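Local atomic coordinates of phosphate-binding protein (Unidentified prokaryotic organism, PDB entry 3W9V), a protein that binds phosphate, as a member of the PstS family of phosphate-binding proteins linked to phosphate transport. Residues Lys34-Phe39 against Ser60-Thr65; Ala38-Lys43 against Ala70-Asp75. The protein carries 1 engineered substitution. All blocks are in the same frame, centred on the assembly; numbering follows the deposited sequence. Where two conformers were deposited one is given.

In the fold
Both contacts start from helix 32-41 and follow it toward its C-terminal end. Both are buried; the centre of interaction 1, against the loop that leaves strand 57-60, is nearer the centre of the chain (about 11 Å) than that of interaction 2 (about 21 Å), where the helix meets helix 66-75. The chemistry changes along the way: a buried lysine ammonium held by oxygen atoms in the first, apolar and aromatic packing in the second. The two are continuous, since Leu-64 CD2 of interaction 1 lies 3.8 Å from Leu-40 CD1 of interaction 2. Loop 60-65 leads directly into helix 66-75, so helix 32-41 grips one connected unit twice.

Interaction 1: residues Lys34-Phe39 against Ser60-Thr65; sequences KGKIAF and SDSKLT
Residues 34-39 of helix 32-41 lie beside the irregular loop 60-65, which leaves a strand at Ser-60 and reaches a helix N-cap at Thr-65, and Lys-36 spans the gap between them. Its chain leaves the helix with CG beside the backbone N and turns at chi3 (-66°), which carries the ammonium group over to the loop. There NZ donates to Ser-62 OG at 3.0 Å and to the carbonyl oxygen of Lys-63, also at 3.0 Å. The second bond comes from above the carbonyl plane, 44° out of it. A salt bridge to Glu-68 adds a third partner, and its negative charge should help offset the cost of burying the ammonium. Lysine suits this place because its methylenes pack along the way: CG rests on Ser-60 OG at 3.8 Å, and CD meets Leu-64 CD2 at 3.8 Å, the two side chains sliding past each other in opposite directions. In this PstS-family, periplasmic-binding-protein-like fold, the loop joins strand 57-60 of the central sheet to helix 66-75, and helix 32-41 packs beside that connection. Ser-60, a small residue, lies beside the lysine stem. Its OG, anti to the backbone N (chi1 -177°), donates to Ser-62 O at 2.7 Å, in the carbonyl plane and on a lone pair, a link within the loop to the backbone two residues on. Ser-62 OG is also bonded to Glu-148, which ties the lysine's partner to helix 145-157.

Interaction 2: residues Ala38-Lys43 against Ala70-Asp75; sequences AFLENK and ATYAAD
Tyr-72 reaches from helix 66-75 to the ring of Phe-39 but overlaps it very little: the centroids are 5.5 Å apart and the planes, inclined at 24°, are slid past one another. The contact therefore falls at the ends of the rings, where Phe-39 CE2 lies 3.7 Å from Tyr-72 CZ and the same distance from Tyr-72 OH. The first torsion of Tyr-72 (chi1 -164°) sets CG opposite the backbone N and carries the ring toward helix 32-41, and its hydroxyl finds a hydrogen-bond partner in Arg-374. That arginine also bonds Phe-39 O and makes a cation-pi contact with the Phe-39 ring, tying both aromatic residues to the C-terminal tail. Tyrosine thus suits a place that asks for an apolar ring and a polar end. Leu-40 meets the near part of the tyrosine in two ways. Its CD2 packs on Tyr-72 CD1 at 3.7 Å, while its carbonyl oxygen approaches the ring edge in plane, 3.5 Å from the same CD1. Leu-83 of strand 83-92 touches all three side chains. Just beyond, Asn-42 has positive phi, and a Schellman motif ends helix 32-41: Lys-43 N bonds Ala-38 O at 2.9 Å and Asn-42 N bonds Phe-39 O at 3.3 Å. Helices 32-41 and 66-75 thus pack together next to strand 83-92, consistent with the alpha/beta fold of periplasmic binding proteins.

Interaction 1: residues Lys34-Phe39 against Ser60-Thr65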
loop_
_atom_site.group_PDB
_atom_site.type_symbol
_atom_site.label_atom_id
_atom_site.label_comp_id
_atom_site.label_asym_id
_atom_site.label_seq_id
_atom_site.Cartn_x
_atom_site.Cartn_y
_atom_site.Cartn_z
ATOM N N LYS A 34 11.758 -3.135 -4.692
ATOM C CA LYS A 34 12.819 -2.356 -5.316
ATOM C C LYS A 34 12.980 -0.978 -4.681
ATOM O O LYS A 34 14.098 -0.471 -4.561
ATOM C CB LYS A 34 12.608 -2.256 -6.824
ATOM C CG LYS A 34 12.987 -3.535 -7.546
ATOM C CD LYS A 34 13.005 -3.350 -9.051
ATOM C CE LYS A 34 13.415 -4.631 -9.762
ATOM N NZ LYS A 34 12.383 -5.693 -9.612
ATOM N N GLY A 35 11.875 -0.373 -4.261
ATOM C CA GLY A 35 11.949 0.906 -3.570
ATOM C C GLY A 35 12.762 0.815 -2.290
ATOM O O GLY A 35 13.608 1.672 -2.008
ATOM N N LYS A 36 12.508 -0.232 -1.510
ATOM C CA LYS A 36 13.246 -0.411 -0.269
ATOM C C LYS A 36 14.738 -0.613 -0.532
ATOM O O LYS A 36 15.567 0.001 0.132
ATOM C CB LYS A 36 12.660 -1.547 0.580
ATOM C CG LYS A 36 11.266 -1.246 1.116
ATOM C CD LYS A 36 10.876 -2.173 2.262
ATOM C CE LYS A 36 10.726 -3.616 1.809
ATOM N NZ LYS A 36 10.405 -4.495 2.971
ATOM N N ILE A 37 15.084 -1.471 -1.490
ATOM C CA ILE A 37 16.490 -1.692 -1.826
ATOM C C ILE A 37 17.141 -0.386 -2.289
ATOM O O ILE A 37 18.247 -0.026 -1.858
ATOM C CB ILE A 37 16.641 -2.767 -2.923
ATOM C CG1 ILE A 37 16.257 -4.146 -2.381
ATOM C CG2 ILE A 37 18.070 -2.802 -3.467
ATOM C CD1 ILE A 37 16.019 -5.175 -3.461
ATOM N N ALA A 38 16.437 0.331 -3.157
ATOM C CA ALA A 38 16.947 1.582 -3.697
ATOM C C ALA A 38 17.321 2.541 -2.578
ATOM O O ALA A 38 18.409 3.117 -2.579
ATOM C CB ALA A 38 15.933 2.220 -4.636
ATOM N N PHE A 39 16.419 2.718 -1.615
ATOM C CA PHE A 39 16.725 3.614 -0.511
ATOM C C PHE A 39 17.782 3.046 0.438
ATOM O O PHE A 39 18.780 3.709 0.736
ATOM C CB PHE A 39 15.476 3.985 0.289
ATOM C CG PHE A 39 15.764 4.923 1.424
ATOM C CD1 PHE A 39 15.732 6.292 1.226
ATOM C CD2 PHE A 39 16.105 4.441 2.679
ATOM C CE1 PHE A 39 16.013 7.162 2.264
ATOM C CE2 PHE A 39 16.397 5.308 3.717
ATOM C CZ PHE A 39 16.345 6.669 3.510
ATOM N N SER A 60 6.704 2.956 -0.388
ATOM C CA SER A 60 6.571 1.531 -0.131
ATOM C C SER A 60 5.273 1.240 0.594
ATOM O O SER A 60 4.937 1.930 1.567
ATOM C CB SER A 60 7.727 1.017 0.726
ATOM O OG SER A 60 7.607 -0.382 0.901
ATOM N N ASP A 61 4.550 0.218 0.137
ATOM C CA ASP A 61 3.461 -0.320 0.943
ATOM C C ASP A 61 3.848 -1.663 1.580
ATOM O O ASP A 61 2.988 -2.413 2.037
ATOM C CB ASP A 61 2.118 -0.392 0.182
ATOM C CG ASP A 61 2.256 -0.083 -1.293
ATOM O OD1 ASP A 61 2.684 -1.002 -2.024
ATOM O OD2 ASP A 61 1.952 1.053 -1.728
ATOM N N SER A 62 5.151 -1.946 1.587
ATOM C CA SER A 62 5.738 -3.024 2.382
ATOM C C SER A 62 6.527 -2.418 3.535
ATOM O O SER A 62 7.391 -1.563 3.322
ATOM C CB SER A 62 6.671 -3.878 1.521
ATOM O OG SER A 62 7.456 -4.750 2.324
ATOM N N LYS A 63 6.229 -2.841 4.760
ATOM C CA LYS A 63 6.952 -2.321 5.912
ATOM C C LYS A 63 8.417 -2.730 5.898
ATOM O O LYS A 63 8.786 -3.813 5.432
ATOM C CB LYS A 63 6.309 -2.776 7.217
ATOM C CG LYS A 63 5.078 -1.981 7.565
ATOM C CD LYS A 63 4.594 -2.260 8.968
ATOM C CE LYS A 63 5.572 -1.789 10.019
ATOM N NZ LYS A 63 4.923 -1.687 11.356
ATOM N N LEU A 64 9.264 -1.858 6.424
ATOM C CA LEU A 64 10.656 -2.218 6.628
ATOM C C LEU A 64 10.743 -3.354 7.643
ATOM O O LEU A 64 10.083 -3.317 8.684
ATOM C CB LEU A 64 11.444 -1.002 7.112
ATOM C CG LEU A 64 11.664 0.052 6.023
ATOM C CD1 LEU A 64 12.001 1.402 6.634
ATOM C CD2 LEU A 64 12.769 -0.398 5.080
ATOM N N THR A 65 11.545 -4.367 7.334
ATOM C CA THR A 65 11.700 -5.510 8.225
ATOM C C THR A 65 12.726 -5.226 9.313
ATOM O O THR A 65 13.489 -4.264 9.227
ATOM C CB THR A 65 12.174 -6.747 7.465
ATOM O OG1 THR A 65 13.514 -6.531 7.010
ATOM C CG2 THR A 65 11.264 -7.035 6.273
#

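Interaction 2: residues Ala38-Lys43 against Ala70-Asp75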
loop_
_atom_site.group_PDB
_atom_site.type_symbol
_atom_site.label_atom_id
_atom_site.label_comp_id
_atom_site.label_asym_id
_atom_site.label_seq_id
_atom_site.Cartn_x
_atom_site.Cartn_y
_atom_site.Cartn_z
ATOM N N ALA A 38 16.437 0.331 -3.157
ATOM C CA ALA A 38 16.947 1.582 -3.697
ATOM C C ALA A 38 17.321 2.541 -2.578
ATOM O O ALA A 38 18.409 3.117 -2.579
ATOM C CB ALA A 38 15.933 2.220 -4.636
ATOM N N PHE A 39 16.419 2.718 -1.615
ATOM C CA PHE A 39 16.725 3.614 -0.511
ATOM C C PHE A 39 17.782 3.046 0.438
ATOM O O PHE A 39 18.780 3.709 0.736
ATOM C CB PHE A 39 15.476 3.985 0.289
ATOM C CG PHE A 39 15.764 4.923 1.424
ATOM C CD1 PHE A 39 15.732 6.292 1.226
ATOM C CD2 PHE A 39 16.105 4.441 2.679
ATOM C CE1 PHE A 39 16.013 7.162 2.264
ATOM C CE2 PHE A 39 16.397 5.308 3.717
ATOM C CZ PHE A 39 16.345 6.669 3.510
ATOM N N LEU A 40 17.550 1.835 0.933
ATOM C CA LEU A 40 18.385 1.283 1.998
ATOM C C LEU A 40 19.840 1.119 1.594
ATOM O O LEU A 40 20.740 1.279 2.419
ATOM C CB LEU A 40 17.829 -0.062 2.466
ATOM C CG LEU A 40 16.459 -0.015 3.136
ATOM C CD1 LEU A 40 15.911 -1.428 3.225
ATOM C CD2 LEU A 40 16.543 0.630 4.510
ATOM N N GLU A 41 20.067 0.796 0.322
ATOM C CA GLU A 41 21.414 0.528 -0.169
ATOM C C GLU A 41 21.923 1.626 -1.100
ATOM O O GLU A 41 23.023 1.519 -1.644
ATOM C CB GLU A 41 21.435 -0.823 -0.886
ATOM C CG GLU A 41 20.984 -1.980 0.010
ATOM C CD GLU A 41 20.966 -3.312 -0.710
ATOM O OE1 GLU A 41 21.958 -3.622 -1.403
ATOM O OE2 GLU A 41 19.968 -4.051 -0.586
ATOM N N ASN A 42 21.135 2.685 -1.263
ATOM C CA ASN A 42 21.422 3.739 -2.242
ATOM C C ASN A 42 21.743 3.153 -3.610
ATOM O O ASN A 42 22.830 3.363 -4.165
ATOM C CB ASN A 42 22.518 4.691 -1.773
ATOM C CG ASN A 42 22.658 5.889 -2.690
ATOM O OD1 ASN A 42 21.719 6.231 -3.410
ATOM N ND2 ASN A 42 23.831 6.514 -2.692
ATOM N N LYS A 43 20.783 2.411 -4.147
ATOM C CA LYS A 43 20.944 1.742 -5.430
ATOM C C LYS A 43 19.942 2.274 -6.445
ATOM O O LYS A 43 18.834 1.749 -6.587
ATOM C CB LYS A 43 20.801 0.225 -5.273
ATOM C CG LYS A 43 22.056 -0.472 -4.758
ATOM C CD LYS A 43 21.855 -1.978 -4.687
ATOM C CE LYS A 43 23.159 -2.704 -4.395
ATOM N NZ LYS A 43 23.768 -2.281 -3.105
ATOM N N ALA A 70 17.815 -2.873 11.057
ATOM C CA ALA A 70 19.059 -3.075 11.800
ATOM C C ALA A 70 20.278 -2.848 10.913
ATOM O O ALA A 70 21.266 -2.253 11.337
ATOM C CB ALA A 70 19.096 -4.466 12.418
ATOM N N THR A 71 20.198 -3.319 9.674
ATOM C CA THR A 71 21.301 -3.153 8.743
ATOM C C THR A 71 21.515 -1.676 8.411
ATOM O O THR A 71 22.649 -1.203 8.372
ATOM C CB THR A 71 21.081 -3.998 7.476
ATOM O OG1 THR A 71 21.123 -5.389 7.829
ATOM C CG2 THR A 71 22.155 -3.709 6.435
ATOM N N TYR A 72 20.432 -0.934 8.201
ATOM C CA TYR A 72 20.564 0.495 7.923
ATOM C C TYR A 72 21.139 1.237 9.132
ATOM O O TYR A 72 22.000 2.107 8.988
ATOM C CB TYR A 72 19.224 1.109 7.506
ATOM C CG TYR A 72 19.353 2.466 6.844
ATOM C CD1 TYR A 72 19.585 2.570 5.476
ATOM C CD2 TYR A 72 19.249 3.641 7.582
ATOM C CE1 TYR A 72 19.697 3.801 4.858
ATOM C CE2 TYR A 72 19.366 4.884 6.970
ATOM C CZ TYR A 72 19.592 4.954 5.603
ATOM O OH TYR A 72 19.710 6.177 4.979
ATOM N N ALA A 73 20.664 0.884 10.322
ATOM C CA ALA A 73 21.137 1.522 11.547
ATOM C C ALA A 73 22.636 1.318 11.748
ATOM O O ALA A 73 23.346 2.231 12.168
ATOM C CB ALA A 73 20.358 1.013 12.752
ATOM N N ALA A 74 23.118 0.124 11.427
ATOM C CA ALA A 74 24.535 -0.185 11.593
ATOM C C ALA A 74 25.402 0.394 10.474
ATOM O O ALA A 74 26.467 0.952 10.737
ATOM C CB ALA A 74 24.742 -1.693 11.705
ATOM N N ASP A 75 24.938 0.272 9.231
ATOM C CA ASP A 75 25.754 0.592 8.056
ATOM C C ASP A 75 25.660 2.038 7.582
ATOM O O ASP A 75 26.650 2.603 7.108
ATOM C CB ASP A 75 25.371 -0.293 6.864
ATOM C CG ASP A 75 25.747 -1.742 7.052
ATOM O OD1 ASP A 75 26.435 -2.064 8.040
ATOM O OD2 ASP A 75 25.355 -2.561 6.191
#